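Local coordinates for McyG protein (Microcystis aeruginosa PCC 7806, PDB 4R0M) that probably selects and activates an aromatic carboxylic acid for microcystin assembly, binding phenylalanyl-adenylate in its adenylation domain, at residues 111-114 with 115-119; 128-131 with 132-136; 139-142 with 143-147. All coordinates share one frame; numbering follows the deposited sequence.

Interaction 1 of 3, residues 111-114 with 115-119; sequences SAVK and KLENV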
loop_
_atom_site.group_PDB
_atom_site.type_symbol
_atom_site.label_atom_id
_atom_site.label_comp_id
_atom_site.label_asym_id
_atom_site.label_seq_id
_atom_site.Cartn_x
_atom_site.Cartn_y
_atom_site.Cartn_z
ATOM N N SER A 111 -10.023 -8.354 10.848
ATOM C CA SER A 111 -9.998 -8.718 9.431
ATOM C C SER A 111 -8.720 -9.448 9.007
ATOM O O SER A 111 -8.756 -10.283 8.101
ATOM C CB SER A 111 -10.219 -7.486 8.553
ATOM O OG SER A 111 -9.153 -6.568 8.699
ATOM N N ALA A 112 -7.606 -9.134 9.667
ATOM C CA ALA A 112 -6.321 -9.763 9.365
ATOM C C ALA A 112 -6.286 -11.237 9.769
ATOM O O ALA A 112 -5.731 -12.066 9.045
ATOM C CB ALA A 112 -5.180 -8.995 10.017
ATOM N N VAL A 113 -6.882 -11.553 10.919
ATOM C CA VAL A 113 -7.050 -12.941 11.365
ATOM C C VAL A 113 -7.921 -13.729 10.380
ATOM O O VAL A 113 -7.601 -14.871 10.044
ATOM C CB VAL A 113 -7.634 -13.011 12.800
ATOM C CG1 VAL A 113 -8.240 -14.379 13.095
ATOM C CG2 VAL A 113 -6.562 -12.676 13.826
ATOM N N LYS A 114 -9.006 -13.105 9.918
ATOM C CA LYS A 114 -9.926 -13.722 8.955
ATOM C C LYS A 114 -9.252 -13.977 7.610
ATOM O O LYS A 114 -9.451 -15.027 7.000
ATOM C CB LYS A 114 -11.175 -12.855 8.755
ATOM C CG LYS A 114 -12.155 -12.897 9.917
ATOM C CD LYS A 114 -13.162 -11.756 9.845
ATOM C CE LYS A 114 -13.984 -11.669 11.125
ATOM N NZ LYS A 114 -14.876 -10.475 11.145
ATOM N N LYS A 115 -8.454 -13.011 7.162
ATOM C CA LYS A 115 -7.715 -13.126 5.908
ATOM C C LYS A 115 -6.724 -14.291 5.974
ATOM O O LYS A 115 -6.670 -15.116 5.063
ATOM C CB LYS A 115 -6.996 -11.815 5.592
ATOM C CG LYS A 115 -6.656 -11.629 4.123
ATOM C CD LYS A 115 -5.863 -10.350 3.914
ATOM C CE LYS A 115 -5.718 -10.025 2.440
ATOM N NZ LYS A 115 -4.874 -8.817 2.229
ATOM N N LEU A 116 -5.961 -14.355 7.066
ATOM C CA LEU A 116 -5.013 -15.443 7.297
ATOM C C LEU A 116 -5.687 -16.812 7.206
ATOM O O LEU A 116 -5.183 -17.707 6.524
ATOM C CB LEU A 116 -4.312 -15.274 8.651
ATOM C CG LEU A 116 -3.491 -16.442 9.212
ATOM C CD1 LEU A 116 -2.282 -16.772 8.342
ATOM C CD2 LEU A 116 -3.063 -16.144 10.640
ATOM N N GLU A 117 -6.826 -16.962 7.884
ATOM C CA GLU A 117 -7.585 -18.215 7.875
ATOM C C GLU A 117 -8.181 -18.532 6.504
ATOM O O GLU A 117 -8.155 -19.685 6.070
ATOM C CB GLU A 117 -8.681 -18.203 8.949
ATOM C CG GLU A 117 -8.141 -18.239 10.372
ATOM C CD GLU A 117 -9.223 -18.246 11.438
ATOM O OE1 GLU A 117 -10.420 -18.346 11.101
ATOM O OE2 GLU A 117 -8.871 -18.153 12.630
ATOM N N ASN A 118 -8.712 -17.510 5.832
ATOM C CA ASN A 118 -9.306 -17.686 4.505
ATOM C C ASN A 118 -8.278 -18.091 3.455
ATOM O O ASN A 118 -8.492 -19.047 2.709
ATOM C CB ASN A 118 -10.055 -16.423 4.056
ATOM C CG ASN A 118 -11.406 -16.263 4.738
ATOM O OD1 ASN A 118 -11.988 -17.227 5.239
ATOM N ND2 ASN A 118 -11.915 -15.035 4.751
ATOM N N VAL A 119 -7.165 -17.360 3.412
ATOM C CA VAL A 119 -6.069 -17.648 2.491
ATOM C C VAL A 119 -5.514 -19.049 2.759
ATOM O O VAL A 119 -5.269 -19.813 1.824
ATOM C CB VAL A 119 -4.956 -16.574 2.582
ATOM C CG1 VAL A 119 -3.714 -16.992 1.809
ATOM C CG2 VAL A 119 -5.470 -15.234 2.075
#
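Asn118 N donates to Lys114 O at 2.8 Å, the shortest of four successive bonds from each residue to the one four before it. Lys115 N to Ser111 O, Leu116 N to Ala112 O and Glu117 N to Val113 O complete the set, and their N-H...O angles of 153° to 166° establish regular alpha helix. The Asn118 side chain bends back over the same carbonyl: with CG anti to its own carbonyl carbon (chi1 -77°), CG lies 3.2 Å from Lys114 O. ND2 is 3.3 Å from Lys114 O but too badly angled to bond. Replaced by a glycine, Asn118 would probably leave Lys114 O without the side chain folded over it and open a gap beside Met188. In the preceding i to i+4 pair, Val113 and Glu117 run side by side, CG1 of Val113 being 3.9 Å from Glu117 OE2, while Glu117 CG rests 3.4 Å from Val113 O. The extended chain of Lys115 leads away to bond Phe181 O through NZ. At the start of helix 111-122, Val113 N is hydrogen-bonded to Asn110 OD1. Val113, Leu116 and Glu117 all pack on Leu141 of helix 135-144, and Leu116 also reaches Ile74 and Gln76 of strand 72-76.

Interaction 2 of 3, residues 128-131 with 132-136; sequences ILSD and SELIT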
loop_
_atom_site.group_PDB
_atom_site.type_symbol
_atom_site.label_atom_id
_atom_site.label_comp_id
_atom_site.label_asym_id
_atom_site.label_seq_id
_atom_site.Cartn_x
_atom_site.Cartn_y
_atom_site.Cartn_z
ATOM N N ILE A 128 3.029 -21.923 7.726
ATOM C CA ILE A 128 3.080 -20.504 8.058
ATOM C C ILE A 128 4.437 -20.145 8.654
ATOM O O ILE A 128 4.878 -20.750 9.633
ATOM C CB ILE A 128 1.940 -20.100 9.020
ATOM C CG1 ILE A 128 0.581 -20.420 8.393
ATOM C CG2 ILE A 128 2.034 -18.620 9.383
ATOM C CD1 ILE A 128 -0.554 -20.508 9.387
ATOM N N LEU A 129 5.093 -19.169 8.034
ATOM C CA LEU A 129 6.361 -18.633 8.508
ATOM C C LEU A 129 6.088 -17.474 9.453
ATOM O O LEU A 129 5.325 -16.564 9.123
ATOM C CB LEU A 129 7.192 -18.136 7.322
ATOM C CG LEU A 129 8.099 -19.050 6.486
ATOM C CD1 LEU A 129 7.250 -20.059 5.737
ATOM C CD2 LEU A 129 9.026 -18.302 5.542
ATOM N N SER A 130 6.710 -17.505 10.626
ATOM C CA SER A 130 6.564 -16.424 11.595
ATOM C C SER A 130 7.914 -16.021 12.187
ATOM O O SER A 130 8.959 -16.539 11.778
ATOM C CB SER A 130 5.588 -16.831 12.701
ATOM O OG SER A 130 5.213 -15.712 13.481
ATOM N N ASP A 131 7.891 -15.075 13.123
ATOM C CA ASP A 131 9.078 -14.735 13.904
ATOM C C ASP A 131 8.920 -15.253 15.335
ATOM O O ASP A 131 7.853 -15.752 15.699
ATOM C CB ASP A 131 9.379 -13.224 13.858
ATOM C CG ASP A 131 8.199 -12.362 14.296
ATOM O OD1 ASP A 131 7.538 -12.696 15.301
ATOM O OD2 ASP A 131 7.944 -11.327 13.640
ATOM N N SER A 132 9.979 -15.137 16.134
ATOM C CA SER A 132 10.002 -15.682 17.497
ATOM C C SER A 132 9.002 -15.020 18.454
ATOM O O SER A 132 8.561 -15.638 19.424
ATOM C CB SER A 132 11.415 -15.614 18.076
ATOM O OG SER A 132 12.313 -16.376 17.291
ATOM N N GLU A 133 8.653 -13.767 18.172
ATOM C CA GLU A 133 7.700 -13.022 18.991
ATOM C C GLU A 133 6.255 -13.501 18.780
ATOM O O GLU A 133 5.484 -13.600 19.737
ATOM C CB GLU A 133 7.817 -11.519 18.700
ATOM C CG GLU A 133 7.230 -10.615 19.778
ATOM C CD GLU A 133 7.037 -9.179 19.314
ATOM O OE1 GLU A 133 6.465 -8.967 18.221
ATOM O OE2 GLU A 133 7.444 -8.255 20.053
ATOM N N LEU A 134 5.907 -13.812 17.531
ATOM C CA LEU A 134 4.524 -14.118 17.153
ATOM C C LEU A 134 4.179 -15.603 17.106
ATOM O O LEU A 134 2.999 -15.959 17.095
ATOM C CB LEU A 134 4.191 -13.488 15.795
ATOM C CG LEU A 134 4.121 -11.964 15.684
ATOM C CD1 LEU A 134 4.229 -11.556 14.225
ATOM C CD2 LEU A 134 2.845 -11.414 16.306
ATOM N N ILE A 135 5.202 -16.457 17.073
ATOM C CA ILE A 135 5.029 -17.909 16.896
ATOM C C ILE A 135 3.944 -18.519 17.800
ATOM O O ILE A 135 3.073 -19.251 17.321
ATOM C CB ILE A 135 6.383 -18.672 17.027
ATOM C CG1 ILE A 135 6.217 -20.172 16.764
ATOM C CG2 ILE A 135 7.048 -18.434 18.380
ATOM C CD1 ILE A 135 6.480 -20.579 15.332
ATOM N N THR A 136 3.990 -18.192 19.089
ATOM C CA THR A 136 3.094 -18.785 20.086
ATOM C C THR A 136 1.637 -18.355 19.895
ATOM O O THR A 136 0.727 -19.186 19.976
ATOM C CB THR A 136 3.562 -18.460 21.523
ATOM O OG1 THR A 136 4.979 -18.652 21.619
ATOM C CG2 THR A 136 2.862 -19.356 22.543
#
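Asp131 OD1 accepts the backbone N-H of Leu134 at 3.0 Å, the donor lying close to the extension of the CG-OD1 bond and the N-H...O angle being 143°. The backbone carbonyl of the same aspartate adds two weak bonds: Leu134 N approaches Asp131 O at 3.3 Å and Ile135 N approaches it at 3.1 Å. Leu134 N is thus shared between the side-chain and main-chain oxygens of one residue. The carboxylate is folded over the turn because chi1 of 55° places CG between the backbone N and the carbonyl carbon. From there it crosses Leu134 obliquely, with Leu134 CB 3.5 Å from Asp131 OD1 and Leu134 CD1 3.8 Å from Asp131 OD2. Ser130 OG makes a van der Waals contact, 3.4 Å from Leu134 CB.

These residues form the first bend of a beta-alpha-beta unit, in which strand 128-130 of a four-stranded parallel sheet passes through helix 135-144 to strand 152-154. A second shell fixes the polar groups. Asp131 OD2 accepts N-H groups from Ala78 and Lys79, so the buried carboxylate accepts from at least three backbone N-H groups, a setting likely to favour its ionised form, although Glu133 OE1 lies 4.9 Å from Asp131 OD1. Ser130 OG is bonded to Gln76 O on the adjacent strand 72-76. Farther out, Leu134 packs on Ala78 and Val102, whereas Ser130 and Ile135 both meet Val152.

Interaction 3 of 3, residues 139-142 with 143-147; sequences EKLG and TYSHL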
loop_
_atom_site.group_PDB
_atom_site.type_symbol
_atom_site.label_atom_id
_atom_site.label_comp_id
_atom_site.label_asym_id
_atom_site.label_seq_id
_atom_site.Cartn_x
_atom_site.Cartn_y
_atom_site.Cartn_z
ATOM N N GLU A 139 0.078 -20.107 16.750
ATOM C CA GLU A 139 -0.214 -21.514 17.044
ATOM C C GLU A 139 -1.471 -21.648 17.906
ATOM O O GLU A 139 -2.305 -22.522 17.664
ATOM C CB GLU A 139 0.977 -22.196 17.727
ATOM C CG GLU A 139 2.161 -22.456 16.805
ATOM C CD GLU A 139 3.280 -23.240 17.469
ATOM O OE1 GLU A 139 3.647 -22.919 18.621
ATOM O OE2 GLU A 139 3.803 -24.178 16.831
ATOM N N LYS A 140 -1.596 -20.764 18.897
ATOM C CA LYS A 140 -2.748 -20.724 19.803
ATOM C C LYS A 140 -4.064 -20.572 19.040
ATOM O O LYS A 140 -5.033 -21.279 19.317
ATOM C CB LYS A 140 -2.583 -19.591 20.823
ATOM C CG LYS A 140 -3.647 -19.556 21.910
ATOM C CD LYS A 140 -3.338 -18.498 22.959
ATOM C CE LYS A 140 -4.456 -18.400 23.987
ATOM N NZ LYS A 140 -4.087 -17.527 25.135
ATOM N N LEU A 141 -4.082 -19.651 18.078
ATOM C CA LEU A 141 -5.225 -19.451 17.190
ATOM C C LEU A 141 -5.619 -20.746 16.476
ATOM O O LEU A 141 -6.805 -21.047 16.333
ATOM C CB LEU A 141 -4.913 -18.345 16.172
ATOM C CG LEU A 141 -5.889 -18.039 15.028
ATOM C CD1 LEU A 141 -7.205 -17.459 15.536
ATOM C CD2 LEU A 141 -5.242 -17.099 14.020
ATOM N N GLY A 142 -4.616 -21.506 16.036
ATOM C CA GLY A 142 -4.839 -22.777 15.351
ATOM C C GLY A 142 -5.508 -23.822 16.223
ATOM O O GLY A 142 -6.436 -24.502 15.782
ATOM N N THR A 143 -5.034 -23.946 17.460
ATOM C CA THR A 143 -5.589 -24.907 18.415
ATOM C C THR A 143 -6.974 -24.483 18.921
ATOM O O THR A 143 -7.879 -25.313 19.023
ATOM C CB THR A 143 -4.636 -25.152 19.605
ATOM O OG1 THR A 143 -4.118 -23.902 20.071
ATOM C CG2 THR A 143 -3.472 -26.046 19.188
ATOM N N TYR A 144 -7.128 -23.192 19.215
ATOM C CA TYR A 144 -8.400 -22.627 19.679
ATOM C C TYR A 144 -9.522 -22.728 18.649
ATOM O O TYR A 144 -10.667 -23.004 19.004
ATOM C CB TYR A 144 -8.216 -21.168 20.108
ATOM C CG TYR A 144 -7.948 -20.982 21.587
ATOM C CD1 TYR A 144 -6.851 -21.588 22.205
ATOM C CD2 TYR A 144 -8.789 -20.184 22.368
ATOM C CE1 TYR A 144 -6.606 -21.415 23.559
ATOM C CE2 TYR A 144 -8.552 -20.004 23.724
ATOM C CZ TYR A 144 -7.461 -20.621 24.313
ATOM O OH TYR A 144 -7.223 -20.443 25.656
ATOM N N SER A 145 -9.191 -22.493 17.381
ATOM C CA SER A 145 -10.165 -22.604 16.295
ATOM C C SER A 145 -10.126 -23.980 15.629
ATOM O O SER A 145 -10.739 -24.182 14.580
ATOM C CB SER A 145 -9.955 -21.493 15.259
ATOM O OG SER A 145 -10.330 -20.233 15.786
ATOM N N HIS A 146 -9.402 -24.912 16.250
ATOM C CA HIS A 146 -9.332 -26.317 15.818
ATOM C C HIS A 146 -9.088 -26.491 14.342
ATOM O O HIS A 146 -9.798 -27.234 13.661
ATOM C CB HIS A 146 -10.586 -27.076 16.256
ATOM C CG HIS A 146 -10.652 -27.330 17.741
ATOM N ND1 HIS A 146 -10.922 -26.359 18.631
ATOM C CD2 HIS A 146 -10.470 -28.499 18.477
ATOM C CE1 HIS A 146 -10.909 -26.875 19.874
ATOM N NE2 HIS A 146 -10.632 -28.184 19.779
ATOM N N LEU A 147 -8.067 -25.802 13.841
ATOM C CA LEU A 147 -7.740 -25.825 12.421
ATOM C C LEU A 147 -6.788 -26.978 12.119
ATOM O O LEU A 147 -5.641 -26.994 12.576
ATOM C CB LEU A 147 -7.161 -24.472 11.986
ATOM C CG LEU A 147 -8.061 -23.259 12.277
ATOM C CD1 LEU A 147 -7.267 -21.962 12.315
ATOM C CD2 LEU A 147 -9.219 -23.168 11.286
#
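Gly142 O receives Leu147 N at 2.8 Å, a bond spanning five residues that closes around His146, whose backbone has a positive phi of 48°. This is a Schellman motif ending helix 135-144, with His146 as its C-prime residue. The companion bond of the motif, His146 N to Thr143 O, is weak at 3.2 Å. Beneath it the helix is still regular: Thr143 N bonds Glu139 O and Ser145 N bonds Leu141 O, and the backbone departs from helical angles at Ser145.

Lys140 O is gripped twice. Tyr144 N meets it at 2.8 Å, nearly in line with the C=O bond, whereas Thr143 OG1 donates to Lys140 O at 2.9 Å from well off to the side, with a C=O...donor angle of 109°. The hydroxyl reaches back to that carbonyl because chi1 of 45° sets OG1 between the backbone N and the carbonyl carbon. The aliphatic chain of Lys140, extended beyond CG, runs alongside Tyr144 in the same direction. Its CG is 3.8 Å from Tyr144 CD1, and Lys140 CE is 3.7 Å from Tyr144 CE1, so two methylenes lie along the CD1-CE1 side of the Tyr144 ring. Leu141, Tyr144, Ser145 and His146 also touch a crystal neighbour, which may influence their side-chain positions.

After the turn, Leu147 points back to the helix, its CD1 4.0 Å from Gly142 CA, and it also packs on Trp120 of helix 111-122. The His146 imidazole sits over the helix end: ND1 makes a weak bond to Tyr144 O, and Thr143 O stands 3.2 Å above one face of the His146 ring, displaced toward the rim.

Overall arrangement
The three contacts follow one another along the chain, all in the AMP-binding (adenylation) part of the protein. Interactions 2 and 3 bracket helix 135-144, one at the bend leading into it and the other at its C-terminal end, with centres about 14 Å apart. Interaction 1 lies about 13 Å from interaction 3, centre to centre, and the two helices touch through Glu117 OE2 with Leu141 CD1 at 3.4 Å and Leu116 CD2 with Leu141 CD2 at 4.1 Å. Leu116 also reaches interaction 2, its CD1 4.2 Å from Ile128 CD1. Interaction 1 lies near the ligand site: the Lys115 side chain is about 8 Å from the bound phenylalanyl-adenylate.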